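Local coordinates for probable 2-phosphosulfolactate phosphatase (Clostridium acetobutylicum, PDB 1VR0), which catalyses the magnesium-dependent hydrolysis of (2R)-O-phospho-3-sulfolactate to (2R)-3-sulfolactate and phosphate, at residues I130-K144 and Y228-Y241. Sequence-based numbering, arbitrary orientation.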
loop_
_atom_site.group_PDB
_atom_site.type_symbol
_atom_site.label_atom_id
_atom_site.label_comp_id
_atom_site.label_asym_id
_atom_site.label_seq_id
_atom_site.Cartn_x
_atom_site.Cartn_y
_atom_site.Cartn_z
ATOM N N ILE A 130 -18.489 11.093 0.736
ATOM C CA ILE A 130 -17.343 10.967 1.637
ATOM C C ILE A 130 -17.805 10.687 3.074
ATOM O O ILE A 130 -18.376 11.549 3.726
ATOM C CB ILE A 130 -16.455 12.222 1.680
ATOM C CG1 ILE A 130 -15.876 12.550 0.305
ATOM C CG2 ILE A 130 -15.323 12.017 2.720
ATOM C CD1 ILE A 130 -16.682 13.503 -0.467
ATOM N N LEU A 131 -17.519 9.494 3.565
ATOM C CA LEU A 131 -17.845 9.101 4.932
ATOM C C LEU A 131 -16.660 9.221 5.852
ATOM O O LEU A 131 -15.527 9.063 5.440
ATOM C CB LEU A 131 -18.311 7.645 4.967
ATOM C CG LEU A 131 -19.477 7.293 4.043
ATOM C CD1 LEU A 131 -19.836 5.815 4.206
ATOM C CD2 LEU A 131 -20.713 8.177 4.312
ATOM N N ILE A 132 -16.914 9.476 7.121
ATOM C CA ILE A 132 -15.831 9.573 8.083
ATOM C C ILE A 132 -15.881 8.346 8.947
ATOM O O ILE A 132 -16.889 8.095 9.577
ATOM C CB ILE A 132 -15.960 10.810 8.976
ATOM C CG1 ILE A 132 -15.990 12.090 8.122
ATOM C CG2 ILE A 132 -14.834 10.828 9.964
ATOM C CD1 ILE A 132 -14.824 12.238 7.123
ATOM N N GLY A 133 -14.790 7.584 8.968
ATOM C CA GLY A 133 -14.765 6.323 9.679
ATOM C C GLY A 133 -13.656 6.197 10.689
ATOM O O GLY A 133 -12.621 6.857 10.607
ATOM N N SER A 134 -13.895 5.330 11.661
ATOM C CA SER A 134 -12.971 5.118 12.771
ATOM C C SER A 134 -13.361 3.798 13.373
ATOM O O SER A 134 -14.411 3.225 13.011
ATOM C CB SER A 134 -13.135 6.237 13.804
ATOM O OG SER A 134 -14.457 6.265 14.372
ATOM N N VAL A 135 -12.579 3.330 14.333
ATOM C CA VAL A 135 -12.988 2.133 15.091
ATOM C C VAL A 135 -14.307 2.371 15.809
ATOM O O VAL A 135 -15.159 1.480 15.895
ATOM C CB VAL A 135 -11.893 1.681 16.114
ATOM C CG1 VAL A 135 -12.287 0.389 16.825
ATOM C CG2 VAL A 135 -10.603 1.454 15.407
ATOM N N LEU A 136 -14.463 3.581 16.322
ATOM C CA LEU A 136 -15.618 3.931 17.154
ATOM C C LEU A 136 -16.937 3.782 16.421
ATOM O O LEU A 136 -17.919 3.412 17.035
ATOM C CB LEU A 136 -15.499 5.378 17.622
ATOM C CG LEU A 136 -14.264 5.754 18.420
ATOM C CD1 LEU A 136 -14.075 7.267 18.378
ATOM C CD2 LEU A 136 -14.402 5.222 19.829
ATOM N N ASN A 137 -16.968 4.099 15.122
ATOM C CA ASN A 137 -18.200 3.975 14.334
ATOM C C ASN A 137 -18.116 2.984 13.170
ATOM O O ASN A 137 -18.897 3.060 12.221
ATOM C CB ASN A 137 -18.685 5.352 13.859
ATOM C CG ASN A 137 -17.820 5.950 12.776
ATOM O OD1 ASN A 137 -16.711 5.499 12.543
ATOM N ND2 ASN A 137 -18.333 6.967 12.105
ATOM N N GLY A 138 -17.204 2.027 13.283
ATOM C CA GLY A 138 -16.956 1.038 12.234
ATOM C C GLY A 138 -18.189 0.292 11.777
ATOM O O GLY A 138 -18.481 0.266 10.594
ATOM N N GLU A 139 -18.937 -0.278 12.713
ATOM C CA GLU A 139 -20.155 -0.993 12.358
ATOM C C GLU A 139 -21.149 -0.081 11.628
ATOM O O GLU A 139 -21.735 -0.463 10.602
ATOM C CB GLU A 139 -20.827 -1.593 13.604
ATOM C CG GLU A 139 -20.059 -2.719 14.300
ATOM C CD GLU A 139 -20.222 -4.103 13.640
ATOM O OE1 GLU A 139 -20.995 -4.257 12.681
ATOM O OE2 GLU A 139 -19.581 -5.071 14.089
ATOM N N ALA A 140 -21.355 1.114 12.157
ATOM C CA ALA A 140 -22.323 2.018 11.567
ATOM C C ALA A 140 -21.880 2.436 10.163
ATOM O O ALA A 140 -22.705 2.614 9.278
ATOM C CB ALA A 140 -22.534 3.227 12.460
ATOM N N VAL A 141 -20.567 2.577 9.956
ATOM C CA VAL A 141 -20.032 2.909 8.626
ATOM C C VAL A 141 -20.333 1.784 7.631
ATOM O O VAL A 141 -20.653 2.031 6.473
ATOM C CB VAL A 141 -18.513 3.124 8.666
ATOM C CG1 VAL A 141 -17.970 3.276 7.276
ATOM C CG2 VAL A 141 -18.154 4.343 9.531
ATOM N N ALA A 142 -20.189 0.548 8.090
ATOM C CA ALA A 142 -20.417 -0.586 7.239
ATOM C C ALA A 142 -21.884 -0.598 6.841
ATOM O O ALA A 142 -22.228 -0.841 5.697
ATOM C CB ALA A 142 -20.031 -1.838 7.946
ATOM N N GLU A 143 -22.748 -0.275 7.785
ATOM C CA GLU A 143 -24.162 -0.219 7.495
ATOM C C GLU A 143 -24.488 0.858 6.467
ATOM O O GLU A 143 -25.271 0.608 5.570
ATOM C CB GLU A 143 -24.926 0.007 8.770
ATOM C CG GLU A 143 -26.388 0.124 8.505
ATOM C CD GLU A 143 -27.209 -0.152 9.716
ATOM O OE1 GLU A 143 -26.923 -1.167 10.396
ATOM O OE2 GLU A 143 -28.133 0.645 9.988
ATOM N N LYS A 144 -23.857 2.025 6.569
ATOM C CA LYS A 144 -24.052 3.104 5.594
ATOM C C LYS A 144 -23.504 2.764 4.197
ATOM O O LYS A 144 -24.115 3.062 3.167
ATOM C CB LYS A 144 -23.441 4.400 6.115
ATOM C CG LYS A 144 -23.683 5.633 5.253
ATOM C CD LYS A 144 -25.102 6.046 5.182
ATOM C CE LYS A 144 -25.260 7.227 4.221
ATOM N NZ LYS A 144 -26.719 7.588 4.004
ATOM N N TYR A 228 -9.021 4.757 24.028
ATOM C CA TYR A 228 -10.340 5.210 23.660
ATOM C C TYR A 228 -10.601 4.949 22.166
ATOM O O TYR A 228 -11.627 4.382 21.800
ATOM C CB TYR A 228 -10.497 6.704 24.010
ATOM C CG TYR A 228 -11.758 7.295 23.475
ATOM C CD1 TYR A 228 -12.956 7.143 24.160
ATOM C CD2 TYR A 228 -11.782 7.943 22.250
ATOM C CE1 TYR A 228 -14.148 7.657 23.657
ATOM C CE2 TYR A 228 -12.971 8.457 21.733
ATOM C CZ TYR A 228 -14.143 8.317 22.451
ATOM O OH TYR A 228 -15.324 8.831 21.980
ATOM N N CYS A 229 -9.659 5.346 21.317
ATOM C CA CYS A 229 -9.795 5.167 19.866
ATOM C C CYS A 229 -9.823 3.715 19.390
ATOM O O CYS A 229 -10.201 3.447 18.248
ATOM C CB CYS A 229 -8.686 5.909 19.130
ATOM S SG CYS A 229 -8.757 7.704 19.383
ATOM N N CYS A 230 -9.431 2.794 20.253
ATOM C CA CYS A 230 -9.548 1.381 19.946
ATOM C C CYS A 230 -10.879 0.758 20.355
ATOM O O CYS A 230 -11.081 -0.422 20.140
ATOM C CB CYS A 230 -8.423 0.637 20.636
ATOM S SG CYS A 230 -6.838 1.000 19.902
ATOM N N LYS A 231 -11.774 1.529 20.973
ATOM C CA LYS A 231 -13.079 1.005 21.367
ATOM C C LYS A 231 -14.004 0.846 20.154
ATOM O O LYS A 231 -14.199 1.763 19.358
ATOM C CB LYS A 231 -13.705 1.886 22.458
ATOM C CG LYS A 231 -12.782 2.042 23.672
ATOM C CD LYS A 231 -13.416 1.764 25.025
ATOM C CE LYS A 231 -12.399 0.964 25.938
ATOM N NZ LYS A 231 -12.986 0.332 27.185
ATOM N N LYS A 232 -14.554 -0.347 20.013
ATOM C CA LYS A 232 -15.427 -0.693 18.884
ATOM C C LYS A 232 -16.846 -0.189 19.061
ATOM O O LYS A 232 -17.396 -0.290 20.138
ATOM C CB LYS A 232 -15.495 -2.233 18.696
ATOM C CG LYS A 232 -14.209 -2.883 18.165
ATOM C CD LYS A 232 -14.317 -4.400 18.121
ATOM C CE LYS A 232 -13.243 -4.989 17.260
ATOM N NZ LYS A 232 -13.152 -6.445 17.510
ATOM N N ASP A 233 -17.437 0.357 18.003
ATOM C CA ASP A 233 -18.905 0.450 17.913
ATOM C C ASP A 233 -19.546 1.165 19.075
ATOM O O ASP A 233 -20.593 0.745 19.562
ATOM C CB ASP A 233 -19.489 -0.965 17.800
ATOM C CG ASP A 233 -20.991 -0.980 17.507
ATOM O OD1 ASP A 233 -21.521 -0.164 16.697
ATOM O OD2 ASP A 233 -21.665 -1.846 18.103
ATOM N N ILE A 234 -18.932 2.243 19.540
ATOM C CA ILE A 234 -19.572 3.057 20.559
ATOM C C ILE A 234 -20.271 4.270 19.951
ATOM O O ILE A 234 -21.063 4.921 20.611
ATOM C CB ILE A 234 -18.628 3.474 21.712
ATOM C CG1 ILE A 234 -17.568 4.475 21.271
ATOM C CG2 ILE A 234 -17.968 2.251 22.354
ATOM C CD1 ILE A 234 -16.740 4.947 22.480
ATOM N N VAL A 235 -20.020 4.566 18.695
ATOM C CA VAL A 235 -20.742 5.651 18.035
ATOM C C VAL A 235 -21.549 5.092 16.859
ATOM O O VAL A 235 -21.015 4.332 16.054
ATOM C CB VAL A 235 -19.757 6.747 17.591
ATOM C CG1 VAL A 235 -20.455 7.790 16.722
ATOM C CG2 VAL A 235 -19.090 7.383 18.847
ATOM N N LYS A 236 -22.834 5.437 16.797
ATOM C CA LYS A 236 -23.772 4.937 15.764
ATOM C C LYS A 236 -23.967 5.928 14.621
ATOM O O LYS A 236 -24.772 5.720 13.736
ATOM C CB LYS A 236 -25.145 4.630 16.377
ATOM C CG LYS A 236 -25.127 3.707 17.608
ATOM C CD LYS A 236 -24.312 2.415 17.387
ATOM C CE LYS A 236 -24.198 1.609 18.709
ATOM N NZ LYS A 236 -23.536 0.300 18.482
ATOM N N LEU A 237 -23.190 6.986 14.642
ATOM C CA LEU A 237 -23.283 8.077 13.695
ATOM C C LEU A 237 -22.217 7.927 12.607
ATOM O O LEU A 237 -21.070 7.520 12.897
ATOM C CB LEU A 237 -22.965 9.346 14.457
ATOM C CG LEU A 237 -23.737 10.566 14.095
ATOM C CD1 LEU A 237 -25.136 10.438 14.652
ATOM C CD2 LEU A 237 -22.969 11.732 14.697
ATOM N N VAL A 238 -22.581 8.280 11.373
ATOM C CA VAL A 238 -21.627 8.300 10.285
ATOM C C VAL A 238 -21.494 9.681 9.696
ATOM O O VAL A 238 -22.215 10.040 8.791
ATOM C CB VAL A 238 -22.033 7.353 9.181
ATOM C CG1 VAL A 238 -20.972 7.357 8.085
ATOM C CG2 VAL A 238 -22.220 5.944 9.741
ATOM N N PRO A 239 -20.529 10.457 10.172
ATOM C CA PRO A 239 -20.387 11.789 9.606
ATOM C C PRO A 239 -20.068 11.764 8.124
ATOM O O PRO A 239 -19.476 10.815 7.610
ATOM C CB PRO A 239 -19.211 12.392 10.374
ATOM C CG PRO A 239 -19.028 11.540 11.570
ATOM C CD PRO A 239 -19.510 10.177 11.192
ATOM N N GLN A 240 -20.462 12.826 7.450
ATOM C CA GLN A 240 -20.342 12.868 6.026
ATOM C C GLN A 240 -19.853 14.244 5.605
ATOM O O GLN A 240 -20.384 15.252 6.052
ATOM C CB GLN A 240 -21.696 12.542 5.457
ATOM C CG GLN A 240 -21.639 12.129 4.050
ATOM C CD GLN A 240 -22.792 11.242 3.616
ATOM O OE1 GLN A 240 -23.617 10.768 4.431
ATOM N NE2 GLN A 240 -22.842 11.000 2.310
ATOM N N TYR A 241 -18.815 14.272 4.774
ATOM C CA TYR A 241 -18.242 15.516 4.248
ATOM C C TYR A 241 -18.971 15.889 2.957
ATOM O O TYR A 241 -19.083 15.089 2.051
ATOM C CB TYR A 241 -16.726 15.338 4.010
ATOM C CG TYR A 241 -16.008 16.511 3.364
ATOM C CD1 TYR A 241 -15.798 17.683 4.053
ATOM C CD2 TYR A 241 -15.508 16.427 2.071
ATOM C CE1 TYR A 241 -15.159 18.740 3.474
ATOM C CE2 TYR A 241 -14.849 17.494 1.484
ATOM C CZ TYR A 241 -14.688 18.649 2.194
ATOM O OH TYR A 241 -14.047 19.735 1.636
HETATM O O HOH W 1 -20.638 12.923 1.240
HETATM O O HOH W 2 -11.323 5.006 16.358
HETATM O O HOH W 3 -20.714 1.815 15.177
#
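Y228, in the last turn of helix 223-229, turns one ring face to L136: L136 CD2 sits above it, offset toward the rim, while L136 CD1 comes up to Y228 CE2 (3.7 Å). The two side chains cross at about a right angle, and the tyrosine hydroxyl goes on to T48. Next along, V135 is wedged against a run of backbone carbonyls. Its CB and CG2 meet C229 O, and CG1, held anti to the backbone N (chi1 -176°), reaches C230 O and K231 O. A water donates to C229 O and takes a weak bond from V135 N. At D233 the carboxylate lies against CB and CG of E139, forms a salt bridge from OD1 to K236 NZ (2.7 Å), and shares a water with A140 N and V235 O. I234 packs its CD1 on L136 CD2. V235 N then bonds L136 O at 2.9 Å, almost straight at N-H (167°) but approaching from above the carbonyl plane.

L237 offers its carbonyl O to N137 ND2 (2.9 Å), in the planes of both amide and carbonyl; the other N-H goes to I132 O of the strand that leads into the turn (3.1 Å). Two bonds in the amide plane fix the side chain's rotation. V238 lays CG2 on A140 O and CG1 against L131 CD2. P239 crosses I132, its O accepting I132 N (2.9 Å), and Q240 runs alongside L131. Y241 N donates a hydrogen bond to I130 O (3.0 Å).

The second segment thus runs back along helix 138-148's start, the turn and strand 129-133. C229's side chain lies about 7 Å from the bound (2R)-3-sulfolactic acid, near the ligand pocket; at the far end strand 240-242 lies antiparallel between 129-133 and 245-246, while helices 42-51 and 165-181 flank the turn.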